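Local coordinates for glucose 1-dehydrogenase (Haloferax mediterranei, PDB 2B5W), which oxidises D-glucose and several other aldose sugars with the help of a catalytic zinc ion, passing electrons to NADP(+) in preference to NAD(+), at residues G36-G39 with T40-E43; R210-P213 with T214-I217; E248-F252 with P253-I257. The protein carries 1 engineered substitution. All coordinates share one frame; numbering follows the deposited sequence.

Overall arrangement
All three contacts are local turns into the first residues of a helix, and they are grouped about one NADP molecule. Interaction 1, at 36-43, belongs to the catalytic domain: it supplies a zinc ligand and holds the nicotinamide half of the cofactor. Interaction 3, at 248-257, lies in the nucleotide-binding domain and reaches from the nicotinamide ribose to the adenine; its nearest atoms come within about 7 Å of interaction 1, across the cofactor, with centres 18 Å apart. Interaction 2, at 210-217, stands about 21 Å, centre to centre, from each of the others. It does not touch NADP, but its side chains bond to Asn181 and Arg208, which bind NADP.

Interaction 1 of 3, residues G36-G39 with T40-E43; sequences GVCG and TDHE. Engineered in segment 36-39: Cys38 (natural residue Asp). With ZN (zinc ion), chain B; NAP (NADP nicotinamide-adenine-dinucleotide phosphate), chain I.
Cys38 and Asp41 form a capping box at the start of helix 39-46. The backbone N of Cys38 donates to Asp41 OD1 at 3.0 Å, a nearly straight bond (165°) that uses the anti lone pair of the carboxylate. In return, Thr40 N donates a weak hydrogen bond to Cys38 SG, 3.3 Å away, the capping bond. Cys38 O faces the first turn and takes weak hydrogen bonds from Asp41 N and His42 N, while the first firm helical bond runs from Glu43 N to Gly39 O at 2.9 Å.

Metal binding accounts for the other use of the sulfur. Cys38 is engineered, replacing the natural aspartate; with SG set between the backbone N and the carbonyl carbon (chi1 79°), it reaches the catalytic zinc at 2.3 Å. In this structure the other protein ligands are His63 and Glu64. Thr40, which binds substrate, has its OG1 3.5 Å from Cys38 SG.

The cofactor is held by polar bonds from both segments. Gly39 N donates to the phosphate oxygen O2N of NADP, and O2D, a hydroxyl of the nicotinamide ribose, donates to Glu43 OE2 at 2.6 Å. Gly39 lies so close to the diphosphate that a CB there would run into O3 of NADP.

Van der Waals contact is slight: the methyl Val37 CG1 meets the ring atom His42 NE2 at 3.7 Å, the two side chains crossing at about a right angle, and also lies near Asp41 CB.

Strand 27-37 thus leads directly into helix 39-46, with strand 349-353 alongside its end, where Val37 bonds to Thr350 through the backbone and Lys349 touches Cys38.

Interaction 2 of 3, residues R210-P213 with T214-I217; sequences RPDP and TIDI
An aspartate N-cap opens helix 213-220, which follows strand 201-206 in the Rossmann-type nucleotide-binding domain. Asp212 is the cap, and its OD1 gathers three donors from the first turn. Thr214 OG1 gives its proton at 2.6 Å, on the syn side and 23° out of the carboxylate plane; Thr214 N approaches from above that plane at 2.8 Å; Ile215 N, at 3.2 Å, uses the anti lone pair. With CG anti to the backbone N (chi1 -176°), the carboxylate is turned over the helix end, and Asp212 O meanwhile accepts from Asp216 N. The next bond of the helix joins Ile217 N to Pro213 O at 3.0 Å.

Beside the cap, Ile215 CD1 packs against Asp212 CB at 3.9 Å, and Ile215 CG2 sits over one face of the Arg210 guanidinium, 3.5 Å from NH1 and offset toward the rim. The charged end of Arg210 goes on to a salt bridge with Glu219.

Asp212 OD2 makes a salt bridge with Arg208, and Thr214 OG1 also bonds to Asn181. With an alanine here instead of Asp212, the amides of Thr214 and Ile215 and the Thr214 hydroxyl would probably lose their shared acceptor, and Arg208 one of its partners. Since Arg208 and Asn181 both bind NADP, the cap probably acts as a second-shell support of the cofactor site, and the arginine and the helix start together probably favour the charged form of Asp212.

Interaction 3 of 3, residues E248-F252 with P253-I257; sequences EATGF and PKHAI. With NAP (NADP nicotinamide-adenine-dinucleotide phosphate), chain I.
Side chains of the loop after strand 243-248 fold back onto the first turn of helix 253-262, a buried local contact beside NADP. Thr250 OG1 meets the His255 ring at its edge, sharing with ND1 a hydrogen bond of 2.8 Å in which either could be the donor. Phe252 CD2 stands over one face of that ring, 3.5 Å from His255 NE2. The rings form an edge-to-face pair, the edge of Phe252 toward the face of His255, with planes at 58° and centroids 4.8 Å apart. Phe252 CG is anti to the backbone N (chi1 -167°), which lays the ring alongside Lys254, where CE2 lies 3.7 Å from Lys254 CB. Phe252 O accepts from His255 N at 2.9 Å and so ties the loop to the helix.

Thr250 also builds an ST turn: its OG1 accepts from Phe252 N, two residues on. Glu248 OE2 braces the same loop by taking Thr250 N, on its anti side, and Gly251 N, nearly along its C-O axis. The other oxygen, OE1, bonds to Gly273 N and to His288 of the second subunit, so one carboxylate links loop and dimer partner. Strand 243-248 belongs to the parallel sheet of the Rossmann-type domain, and the loop at its end passes along the cofactor.

There the adenine amino nitrogen N6A of NADP sits over the centre of the Phe252 ring, 3.5 Å from CD2, while His255 CE1 comes within 3.6 Å of the adenine C6A. Farther along the dinucleotide, Ala249 O lies 3.3 Å from C5D of NADP, and Gly251, at positive phi, lies so close to the nicotinamide ribose that a CB would clash with its O3D.

Interaction 1 of 3, residues G36-G39 with T40-E43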
ATOM      1  N   GLY A  36     -12.847  26.576   9.820  1.00 15.64           N
ATOM      2  CA  GLY A  36     -12.853  25.504  10.771  1.00 18.13           C
ATOM      3  C   GLY A  36     -11.567  25.349  11.546  1.00 18.15           C
ATOM      4  O   GLY A  36     -10.522  25.876  11.178  1.00 18.09           O
ATOM      5  N   VAL A  37     -11.669  24.630  12.655  1.00 20.69           N
ATOM      6  CA  VAL A  37     -10.542  24.279  13.514  1.00 20.43           C
ATOM      7  C   VAL A  37     -10.469  22.754  13.577  1.00 18.45           C
ATOM      8  O   VAL A  37     -11.481  22.070  13.648  1.00 21.58           O
ATOM      9  CB  VAL A  37     -10.764  24.858  14.899  1.00 19.23           C
ATOM     10  CG1 VAL A  37      -9.675  24.416  15.872  1.00 22.33           C
ATOM     11  CG2 VAL A  37     -10.846  26.389  14.852  1.00 24.20           C
ATOM     12  N   CYS A  38      -9.288  22.168  13.409  1.00 26.20           N
ATOM     13  CA  CYS A  38      -9.145  20.718  13.604  1.00 28.49           C
ATOM     14  C   CYS A  38      -7.883  20.430  14.390  1.00 29.41           C
ATOM     15  O   CYS A  38      -7.185  21.345  14.822  1.00 23.73           O
ATOM     16  CB  CYS A  38      -9.132  19.930  12.295  1.00 22.95           C
ATOM     17  SG  CYS A  38      -7.560  19.945  11.387  1.00 21.65           S
ATOM     18  N   GLY A  39      -7.588  19.146  14.549  1.00 24.38           N
ATOM     19  CA  GLY A  39      -6.438  18.745  15.338  1.00 23.98           C
ATOM     20  C   GLY A  39      -5.159  19.383  14.834  1.00 32.67           C
ATOM     21  O   GLY A  39      -4.285  19.749  15.611  1.00 27.62           O
ATOM     22  N   THR A  40      -5.041  19.515  13.521  1.00 25.36           N
ATOM     23  CA  THR A  40      -3.877  20.167  12.951  1.00 26.57           C
ATOM     24  C   THR A  40      -3.655  21.546  13.551  1.00 23.27           C
ATOM     25  O   THR A  40      -2.524  21.966  13.776  1.00 22.14           O
ATOM     26  CB  THR A  40      -4.014  20.300  11.404  1.00 23.52           C
ATOM     27  OG1 THR A  40      -4.233  19.002  10.802  1.00 29.95           O
ATOM     28  CG2 THR A  40      -2.690  20.797  10.803  1.00 24.38           C
ATOM     29  N   ASP A  41      -4.715  22.332  13.692  1.00 26.95           N
ATOM     30  CA  ASP A  41      -4.590  23.677  14.311  1.00 24.07           C
ATOM     31  C   ASP A  41      -4.072  23.622  15.743  1.00 30.37           C
ATOM     32  O   ASP A  41      -3.276  24.465  16.167  1.00 27.61           O
ATOM     33  CB  ASP A  41      -5.958  24.391  14.333  1.00 20.45           C
ATOM     34  CG  ASP A  41      -6.395  24.796  12.970  1.00 21.32           C
ATOM     35  OD1 ASP A  41      -7.262  24.097  12.399  1.00 23.64           O
ATOM     36  OD2 ASP A  41      -5.848  25.781  12.427  1.00 31.72           O
ATOM     37  N   HIS A  42      -4.543  22.650  16.507  1.00 27.29           N
ATOM     38  CA  HIS A  42      -4.077  22.545  17.879  1.00 30.63           C
ATOM     39  C   HIS A  42      -2.596  22.144  17.861  1.00 28.40           C
ATOM     40  O   HIS A  42      -1.830  22.628  18.675  1.00 31.98           O
ATOM     41  CB  HIS A  42      -4.943  21.565  18.644  1.00 26.18           C
ATOM     42  CG  HIS A  42      -6.345  22.053  18.851  1.00 29.62           C
ATOM     43  ND1 HIS A  42      -6.663  23.008  19.791  1.00 33.76           N
ATOM     44  CD2 HIS A  42      -7.511  21.728  18.233  1.00 26.74           C
ATOM     45  CE1 HIS A  42      -7.966  23.234  19.763  1.00 33.05           C
ATOM     46  NE2 HIS A  42      -8.510  22.462  18.842  1.00 24.65           N
ATOM     47  N   GLU A  43      -2.204  21.291  16.915  1.00 29.68           N
ATOM     48  CA  GLU A  43      -0.791  20.870  16.806  1.00 30.67           C
ATOM     49  C   GLU A  43       0.093  22.074  16.456  1.00 34.85           C
ATOM     50  O   GLU A  43       1.163  22.241  17.019  1.00 33.50           O
ATOM     51  CB  GLU A  43      -0.629  19.740  15.784  1.00 32.87           C
ATOM     52  CG  GLU A  43      -1.311  18.436  16.167  1.00 32.95           C
ATOM     53  CD  GLU A  43      -1.501  17.488  14.986  1.00 54.33           C
ATOM     54  OE1 GLU A  43      -0.668  17.511  14.052  1.00 66.26           O
ATOM     55  OE2 GLU A  43      -2.498  16.723  14.986  1.00 46.12           O
TER
HETATM   56 ZN    ZN B 800      -8.198  20.731   9.335  1.00 23.59          ZN
HETATM   57  PA  NAP I 701      -8.014  14.669  16.978  1.00 29.21           P
HETATM   58  O1A NAP I 701      -6.917  14.900  17.903  1.00 41.82           O
HETATM   59  O2A NAP I 701      -9.198  15.624  17.187  1.00 40.03           O
HETATM   60  O5B NAP I 701      -8.572  13.199  17.106  1.00 25.06           O
HETATM   61  C5B NAP I 701      -7.786  12.071  17.383  1.00 22.79           C
HETATM   62  C4B NAP I 701      -8.740  11.193  18.161  1.00 18.07           C
HETATM   63  O4B NAP I 701      -8.141   9.923  18.293  1.00 20.32           O
HETATM   64  C3B NAP I 701      -9.054  11.721  19.574  1.00 22.94           C
HETATM   65  O3B NAP I 701     -10.441  11.929  19.789  1.00 20.77           O
HETATM   66  C2B NAP I 701      -8.488  10.641  20.497  1.00 22.46           C
HETATM   67  O2B NAP I 701      -9.300  10.328  21.617  1.00 23.78           O
HETATM   68  C1B NAP I 701      -8.406   9.437  19.590  1.00 23.06           C
HETATM   69  N9A NAP I 701      -7.336   8.544  19.990  1.00 20.89           N
HETATM   70  C8A NAP I 701      -5.998   8.850  20.086  1.00 22.29           C
HETATM   71  N7A NAP I 701      -5.341   7.748  20.497  1.00 21.06           N
HETATM   72  C5A NAP I 701      -6.263   6.751  20.710  1.00 21.56           C
HETATM   73  C6A NAP I 701      -6.183   5.422  21.138  1.00 23.68           C
HETATM   74  N6A NAP I 701      -5.023   4.850  21.524  1.00 23.39           N
HETATM   75  N1A NAP I 701      -7.332   4.671  21.229  1.00 22.08           N
HETATM   76  C2A NAP I 701      -8.557   5.197  20.879  1.00 22.32           C
HETATM   77  N3A NAP I 701      -8.654   6.512  20.458  1.00 20.37           N
HETATM   78  C4A NAP I 701      -7.528   7.260  20.361  1.00 19.56           C
HETATM   79  O3  NAP I 701      -7.566  14.966  15.479  1.00 33.84           O
HETATM   80  PN  NAP I 701      -8.408  15.026  14.097  1.00 24.15           P
HETATM   81  O1N NAP I 701      -9.530  14.044  14.077  1.00 21.34           O
HETATM   82  O2N NAP I 701      -8.650  16.432  13.641  1.00 24.69           O
HETATM   83  O5D NAP I 701      -7.137  14.384  13.371  1.00 23.10           O
HETATM   84  C5D NAP I 701      -6.874  12.998  13.468  1.00 23.51           C
HETATM   85  C4D NAP I 701      -5.447  12.686  13.019  1.00 30.87           C
HETATM   86  O4D NAP I 701      -5.348  12.991  11.624  1.00 23.56           O
HETATM   87  C3D NAP I 701      -4.376  13.521  13.725  1.00 26.91           C
HETATM   88  O3D NAP I 701      -3.243  12.733  14.031  1.00 26.03           O
HETATM   89  C2D NAP I 701      -4.054  14.600  12.697  1.00 28.07           C
HETATM   90  O2D NAP I 701      -2.794  15.204  12.837  1.00 28.05           O
HETATM   91  C1D NAP I 701      -4.206  13.815  11.395  1.00 19.09           C
HETATM   92  N1N NAP I 701      -4.549  14.596  10.200  1.00 22.93           N
HETATM   93  C2N NAP I 701      -3.834  14.278   9.086  1.00 25.84           C
HETATM   94  C3N NAP I 701      -4.138  14.880   7.899  1.00 24.97           C
HETATM   95  C7N NAP I 701      -3.425  14.337   6.695  1.00 22.34           C
HETATM   96  O7N NAP I 701      -3.634  15.130   5.570  1.00 23.14           O
HETATM   97  N7N NAP I 701      -2.683  13.200   6.791  1.00 17.09           N
HETATM   98  C4N NAP I 701      -5.140  15.853   7.795  1.00 23.49           C
HETATM   99  C5N NAP I 701      -5.868  16.158   8.938  1.00 23.96           C
HETATM  100  C6N NAP I 701      -5.583  15.500  10.143  1.00 23.61           C
HETATM  101  P2B NAP I 701      -9.122  11.103  23.069  1.00 22.43           P
HETATM  102  O1X NAP I 701      -9.493  12.492  22.982  1.00 22.30           O
HETATM  103  O2X NAP I 701     -10.033  10.274  23.997  1.00 21.92           O
HETATM  104  O3X NAP I 701      -7.663  10.976  23.520  1.00 23.12           O

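Interaction 2 of 3, residues R210-P213 with T214-I217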
ATOM      1  N   ARG A 210     -18.929   6.697  28.526  1.00 22.23           N
ATOM      2  CA  ARG A 210     -20.270   7.255  28.414  1.00 21.29           C
ATOM      3  C   ARG A 210     -20.594   8.131  29.646  1.00 20.85           C
ATOM      4  O   ARG A 210     -20.069   7.870  30.739  1.00 22.03           O
ATOM      5  CB  ARG A 210     -21.287   6.143  28.267  1.00 21.63           C
ATOM      6  CG  ARG A 210     -21.112   5.226  27.053  1.00 21.75           C
ATOM      7  CD  ARG A 210     -21.979   4.006  27.107  1.00 27.47           C
ATOM      8  NE  ARG A 210     -21.638   3.099  26.020  1.00 25.47           N
ATOM      9  CZ  ARG A 210     -22.152   3.131  24.823  1.00 24.47           C
ATOM     10  NH1 ARG A 210     -23.089   4.003  24.500  1.00 22.52           N
ATOM     11  NH2 ARG A 210     -21.678   2.291  23.909  1.00 25.19           N
ATOM     12  N   PRO A 211     -21.387   9.195  29.486  1.00 20.30           N
ATOM     13  CA  PRO A 211     -21.958   9.637  28.212  1.00 18.41           C
ATOM     14  C   PRO A 211     -20.937  10.515  27.463  1.00 20.01           C
ATOM     15  O   PRO A 211     -20.197  11.305  28.050  1.00 22.27           O
ATOM     16  CB  PRO A 211     -23.152  10.508  28.660  1.00 19.75           C
ATOM     17  CG  PRO A 211     -22.644  11.148  29.906  1.00 22.59           C
ATOM     18  CD  PRO A 211     -21.780  10.096  30.577  1.00 24.21           C
ATOM     19  N   ASP A 212     -20.935  10.369  26.133  1.00 21.63           N
ATOM     20  CA  ASP A 212     -19.948  11.041  25.275  1.00 18.14           C
ATOM     21  C   ASP A 212     -20.585  11.277  23.912  1.00 15.79           C
ATOM     22  O   ASP A 212     -21.230  10.384  23.369  1.00 18.17           O
ATOM     23  CB  ASP A 212     -18.718  10.181  25.138  1.00 19.77           C
ATOM     24  CG  ASP A 212     -17.643  10.856  24.355  1.00 20.64           C
ATOM     25  OD1 ASP A 212     -17.744  10.735  23.097  1.00 21.91           O
ATOM     26  OD2 ASP A 212     -16.698  11.480  24.888  1.00 21.69           O
ATOM     27  N   PRO A 213     -20.448  12.489  23.371  1.00 18.05           N
ATOM     28  CA  PRO A 213     -21.166  12.792  22.108  1.00 18.48           C
ATOM     29  C   PRO A 213     -20.537  12.163  20.862  1.00 16.76           C
ATOM     30  O   PRO A 213     -21.237  12.024  19.832  1.00 17.67           O
ATOM     31  CB  PRO A 213     -21.078  14.314  21.998  1.00 21.08           C
ATOM     32  CG  PRO A 213     -19.831  14.673  22.730  1.00 19.60           C
ATOM     33  CD  PRO A 213     -19.742  13.669  23.895  1.00 20.79           C
ATOM     34  N   THR A 214     -19.287  11.745  20.943  1.00 17.33           N
ATOM     35  CA  THR A 214     -18.690  10.990  19.833  1.00 20.36           C
ATOM     36  C   THR A 214     -19.213   9.557  19.795  1.00 18.92           C
ATOM     37  O   THR A 214     -19.544   9.029  18.756  1.00 18.15           O
ATOM     38  CB  THR A 214     -17.119  11.006  19.803  1.00 19.92           C
ATOM     39  OG1 THR A 214     -16.564  10.191  20.844  1.00 19.09           O
ATOM     40  CG2 THR A 214     -16.543  12.388  20.051  1.00 19.68           C
ATOM     41  N   ILE A 215     -19.371   8.941  20.962  1.00 17.66           N
ATOM     42  CA  ILE A 215     -20.011   7.637  21.004  1.00 16.45           C
ATOM     43  C   ILE A 215     -21.429   7.717  20.440  1.00 16.34           C
ATOM     44  O   ILE A 215     -21.896   6.859  19.686  1.00 17.18           O
ATOM     45  CB  ILE A 215     -20.042   7.091  22.457  1.00 15.59           C
ATOM     46  CG1 ILE A 215     -18.611   6.927  22.985  1.00 19.12           C
ATOM     47  CG2 ILE A 215     -20.797   5.743  22.487  1.00 21.24           C
ATOM     48  CD1 ILE A 215     -18.504   6.359  24.465  1.00 20.89           C
ATOM     49  N   ASP A 216     -22.142   8.775  20.818  1.00 18.53           N
ATOM     50  CA  ASP A 216     -23.476   8.913  20.377  1.00 17.01           C
ATOM     51  C   ASP A 216     -23.528   9.031  18.840  1.00 17.56           C
ATOM     52  O   ASP A 216     -24.366   8.445  18.210  1.00 20.56           O
ATOM     53  CB  ASP A 216     -24.121  10.145  20.987  1.00 16.76           C
ATOM     54  CG  ASP A 216     -24.406  10.030  22.477  1.00 20.99           C
ATOM     55  OD1 ASP A 216     -24.373   8.908  23.011  1.00 22.36           O
ATOM     56  OD2 ASP A 216     -24.670  11.079  23.134  1.00 23.41           O
ATOM     57  N   ILE A 217     -22.590   9.803  18.250  1.00 17.90           N
ATOM     58  CA  ILE A 217     -22.575   9.934  16.786  1.00 17.57           C
ATOM     59  C   ILE A 217     -22.262   8.599  16.135  1.00 17.82           C
ATOM     60  O   ILE A 217     -22.911   8.168  15.189  1.00 16.38           O
ATOM     61  CB  ILE A 217     -21.546  11.010  16.359  1.00 17.85           C
ATOM     62  CG1 ILE A 217     -22.146  12.393  16.534  1.00 18.27           C
ATOM     63  CG2 ILE A 217     -21.153  10.802  14.877  1.00 18.71           C
ATOM     64  CD1 ILE A 217     -21.142  13.519  16.392  1.00 20.20           C
TER

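Interaction 3 of 3, residues E248-F252 with P253-I257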
ATOM      1  N   GLU A 248      -7.008   5.001   9.552  1.00 16.52           N
ATOM      2  CA  GLU A 248      -6.379   5.431  10.781  1.00 17.83           C
ATOM      3  C   GLU A 248      -6.350   6.945  10.906  1.00 21.46           C
ATOM      4  O   GLU A 248      -5.796   7.636  10.077  1.00 18.65           O
ATOM      5  CB  GLU A 248      -4.986   4.828  10.878  1.00 18.38           C
ATOM      6  CG  GLU A 248      -4.183   5.290  12.079  1.00 18.59           C
ATOM      7  CD  GLU A 248      -3.507   6.626  11.882  1.00 22.44           C
ATOM      8  OE1 GLU A 248      -2.845   6.824  10.823  1.00 19.23           O
ATOM      9  OE2 GLU A 248      -3.624   7.525  12.750  1.00 21.86           O
ATOM     10  N   ALA A 249      -6.942   7.459  11.980  1.00 18.42           N
ATOM     11  CA  ALA A 249      -7.026   8.883  12.256  1.00 17.41           C
ATOM     12  C   ALA A 249      -6.864   9.165  13.760  1.00 19.50           C
ATOM     13  O   ALA A 249      -7.631   9.935  14.342  1.00 19.09           O
ATOM     14  CB  ALA A 249      -8.337   9.429  11.737  1.00 19.07           C
ATOM     15  N   THR A 250      -5.893   8.496  14.374  1.00 19.68           N
ATOM     16  CA  THR A 250      -5.569   8.715  15.774  1.00 23.24           C
ATOM     17  C   THR A 250      -4.226   9.371  15.983  1.00 24.12           C
ATOM     18  O   THR A 250      -3.984  10.001  17.012  1.00 22.74           O
ATOM     19  CB  THR A 250      -5.531   7.396  16.550  1.00 19.86           C
ATOM     20  OG1 THR A 250      -4.599   6.492  15.930  1.00 19.74           O
ATOM     21  CG2 THR A 250      -6.860   6.712  16.567  1.00 20.50           C
ATOM     22  N   GLY A 251      -3.298   9.177  15.053  1.00 22.74           N
ATOM     23  CA  GLY A 251      -1.932   9.608  15.276  1.00 25.19           C
ATOM     24  C   GLY A 251      -1.214   8.738  16.294  1.00 26.05           C
ATOM     25  O   GLY A 251      -0.190   9.165  16.837  1.00 28.72           O
ATOM     26  N   PHE A 252      -1.716   7.526  16.531  1.00 20.54           N
ATOM     27  CA  PHE A 252      -1.164   6.594  17.550  1.00 22.49           C
ATOM     28  C   PHE A 252      -0.398   5.497  16.821  1.00 19.59           C
ATOM     29  O   PHE A 252      -1.009   4.643  16.195  1.00 24.72           O
ATOM     30  CB  PHE A 252      -2.317   5.986  18.364  1.00 21.36           C
ATOM     31  CG  PHE A 252      -1.899   5.240  19.643  1.00 24.11           C
ATOM     32  CD1 PHE A 252      -1.326   5.908  20.725  1.00 43.38           C
ATOM     33  CD2 PHE A 252      -2.159   3.890  19.763  1.00 24.81           C
ATOM     34  CE1 PHE A 252      -0.996   5.198  21.904  1.00 29.13           C
ATOM     35  CE2 PHE A 252      -1.840   3.173  20.928  1.00 26.58           C
ATOM     36  CZ  PHE A 252      -1.246   3.834  21.988  1.00 25.12           C
ATOM     37  N   PRO A 253       0.928   5.502  16.916  1.00 28.14           N
ATOM     38  CA  PRO A 253       1.772   4.560  16.145  1.00 32.80           C
ATOM     39  C   PRO A 253       1.449   3.081  16.243  1.00 31.50           C
ATOM     40  O   PRO A 253       1.557   2.337  15.253  1.00 30.24           O
ATOM     41  CB  PRO A 253       3.168   4.852  16.671  1.00 36.17           C
ATOM     42  CG  PRO A 253       3.097   6.271  17.040  1.00 29.77           C
ATOM     43  CD  PRO A 253       1.752   6.473  17.649  1.00 28.32           C
ATOM     44  N   LYS A 254       1.023   2.632  17.415  1.00 24.48           N
ATOM     45  CA  LYS A 254       0.618   1.254  17.526  1.00 22.27           C
ATOM     46  C   LYS A 254      -0.507   0.855  16.549  1.00 28.76           C
ATOM     47  O   LYS A 254      -0.595  -0.288  16.138  1.00 24.07           O
ATOM     48  CB  LYS A 254       0.233   0.891  18.964  1.00 26.03           C
ATOM     49  CG  LYS A 254       1.392   1.086  19.945  1.00 30.71           C
ATOM     50  CD  LYS A 254       1.071   0.501  21.323  1.00 31.73           C
ATOM     51  CE  LYS A 254       2.340   0.322  22.158  1.00 40.15           C
ATOM     52  NZ  LYS A 254       2.038  -0.069  23.562  1.00 39.74           N
ATOM     53  N   HIS A 255      -1.369   1.794  16.204  1.00 27.22           N
ATOM     54  CA  HIS A 255      -2.435   1.508  15.264  1.00 22.59           C
ATOM     55  C   HIS A 255      -1.933   1.248  13.845  1.00 21.96           C
ATOM     56  O   HIS A 255      -2.519   0.444  13.141  1.00 23.33           O
ATOM     57  CB  HIS A 255      -3.428   2.648  15.269  1.00 21.66           C
ATOM     58  CG  HIS A 255      -4.159   2.757  16.555  1.00 23.02           C
ATOM     59  ND1 HIS A 255      -4.808   3.903  16.946  1.00 22.33           N
ATOM     60  CD2 HIS A 255      -4.316   1.864  17.563  1.00 25.05           C
ATOM     61  CE1 HIS A 255      -5.356   3.701  18.131  1.00 27.12           C
ATOM     62  NE2 HIS A 255      -5.071   2.477  18.528  1.00 24.02           N
ATOM     63  N   ALA A 256      -0.871   1.919  13.428  1.00 24.79           N
ATOM     64  CA  ALA A 256      -0.284   1.636  12.115  1.00 27.69           C
ATOM     65  C   ALA A 256       0.177   0.178  12.037  1.00 32.10           C
ATOM     66  O   ALA A 256      -0.122  -0.523  11.079  1.00 30.14           O
ATOM     67  CB  ALA A 256       0.858   2.584  11.820  1.00 24.61           C
ATOM     68  N   ILE A 257       0.852  -0.288  13.086  1.00 26.41           N
ATOM     69  CA  ILE A 257       1.374  -1.659  13.145  1.00 25.62           C
ATOM     70  C   ILE A 257       0.291  -2.706  13.282  1.00 23.31           C
ATOM     71  O   ILE A 257       0.267  -3.714  12.588  1.00 25.01           O
ATOM     72  CB  ILE A 257       2.345  -1.806  14.353  1.00 30.14           C
ATOM     73  CG1 ILE A 257       3.470  -0.764  14.309  1.00 32.32           C
ATOM     74  CG2 ILE A 257       2.864  -3.241  14.439  1.00 32.23           C
ATOM     75  CD1 ILE A 257       4.410  -0.887  13.127  1.00 34.34           C
TER
HETATM   76  PA  NAP I 701      -8.014  14.669  16.978  1.00 29.21           P
HETATM   77  O1A NAP I 701      -6.917  14.900  17.903  1.00 41.82           O
HETATM   78  O2A NAP I 701      -9.198  15.624  17.187  1.00 40.03           O
HETATM   79  O5B NAP I 701      -8.572  13.199  17.106  1.00 25.06           O
HETATM   80  C5B NAP I 701      -7.786  12.071  17.383  1.00 22.79           C
HETATM   81  C4B NAP I 701      -8.740  11.193  18.161  1.00 18.07           C
HETATM   82  O4B NAP I 701      -8.141   9.923  18.293  1.00 20.32           O
HETATM   83  C3B NAP I 701      -9.054  11.721  19.574  1.00 22.94           C
HETATM   84  O3B NAP I 701     -10.441  11.929  19.789  1.00 20.77           O
HETATM   85  C2B NAP I 701      -8.488  10.641  20.497  1.00 22.46           C
HETATM   86  O2B NAP I 701      -9.300  10.328  21.617  1.00 23.78           O
HETATM   87  C1B NAP I 701      -8.406   9.437  19.590  1.00 23.06           C
HETATM   88  N9A NAP I 701      -7.336   8.544  19.990  1.00 20.89           N
HETATM   89  C8A NAP I 701      -5.998   8.850  20.086  1.00 22.29           C
HETATM   90  N7A NAP I 701      -5.341   7.748  20.497  1.00 21.06           N
HETATM   91  C5A NAP I 701      -6.263   6.751  20.710  1.00 21.56           C
HETATM   92  C6A NAP I 701      -6.183   5.422  21.138  1.00 23.68           C
HETATM   93  N6A NAP I 701      -5.023   4.850  21.524  1.00 23.39           N
HETATM   94  N1A NAP I 701      -7.332   4.671  21.229  1.00 22.08           N
HETATM   95  C2A NAP I 701      -8.557   5.197  20.879  1.00 22.32           C
HETATM   96  N3A NAP I 701      -8.654   6.512  20.458  1.00 20.37           N
HETATM   97  C4A NAP I 701      -7.528   7.260  20.361  1.00 19.56           C
HETATM   98  O3  NAP I 701      -7.566  14.966  15.479  1.00 33.84           O
HETATM   99  PN  NAP I 701      -8.408  15.026  14.097  1.00 24.15           P
HETATM  100  O1N NAP I 701      -9.530  14.044  14.077  1.00 21.34           O
HETATM  101  O2N NAP I 701      -8.650  16.432  13.641  1.00 24.69           O
HETATM  102  O5D NAP I 701      -7.137  14.384  13.371  1.00 23.10           O
HETATM  103  C5D NAP I 701      -6.874  12.998  13.468  1.00 23.51           C
HETATM  104  C4D NAP I 701      -5.447  12.686  13.019  1.00 30.87           C
HETATM  105  O4D NAP I 701      -5.348  12.991  11.624  1.00 23.56           O
HETATM  106  C3D NAP I 701      -4.376  13.521  13.725  1.00 26.91           C
HETATM  107  O3D NAP I 701      -3.243  12.733  14.031  1.00 26.03           O
HETATM  108  C2D NAP I 701      -4.054  14.600  12.697  1.00 28.07           C
HETATM  109  O2D NAP I 701      -2.794  15.204  12.837  1.00 28.05           O
HETATM  110  C1D NAP I 701      -4.206  13.815  11.395  1.00 19.09           C
HETATM  111  N1N NAP I 701      -4.549  14.596  10.200  1.00 22.93           N
HETATM  112  C2N NAP I 701      -3.834  14.278   9.086  1.00 25.84           C
HETATM  113  C3N NAP I 701      -4.138  14.880   7.899  1.00 24.97           C
HETATM  114  C7N NAP I 701      -3.425  14.337   6.695  1.00 22.34           C
HETATM  115  O7N NAP I 701      -3.634  15.130   5.570  1.00 23.14           O
HETATM  116  N7N NAP I 701      -2.683  13.200   6.791  1.00 17.09           N
HETATM  117  C4N NAP I 701      -5.140  15.853   7.795  1.00 23.49           C
HETATM  118  C5N NAP I 701      -5.868  16.158   8.938  1.00 23.96           C
HETATM  119  C6N NAP I 701      -5.583  15.500  10.143  1.00 23.61           C
HETATM  120  P2B NAP I 701      -9.122  11.103  23.069  1.00 22.43           P
HETATM  121  O1X NAP I 701      -9.493  12.492  22.982  1.00 22.30           O
HETATM  122  O2X NAP I 701     -10.033  10.274  23.997  1.00 21.92           O
HETATM  123  O3X NAP I 701      -7.663  10.976  23.520  1.00 23.12           O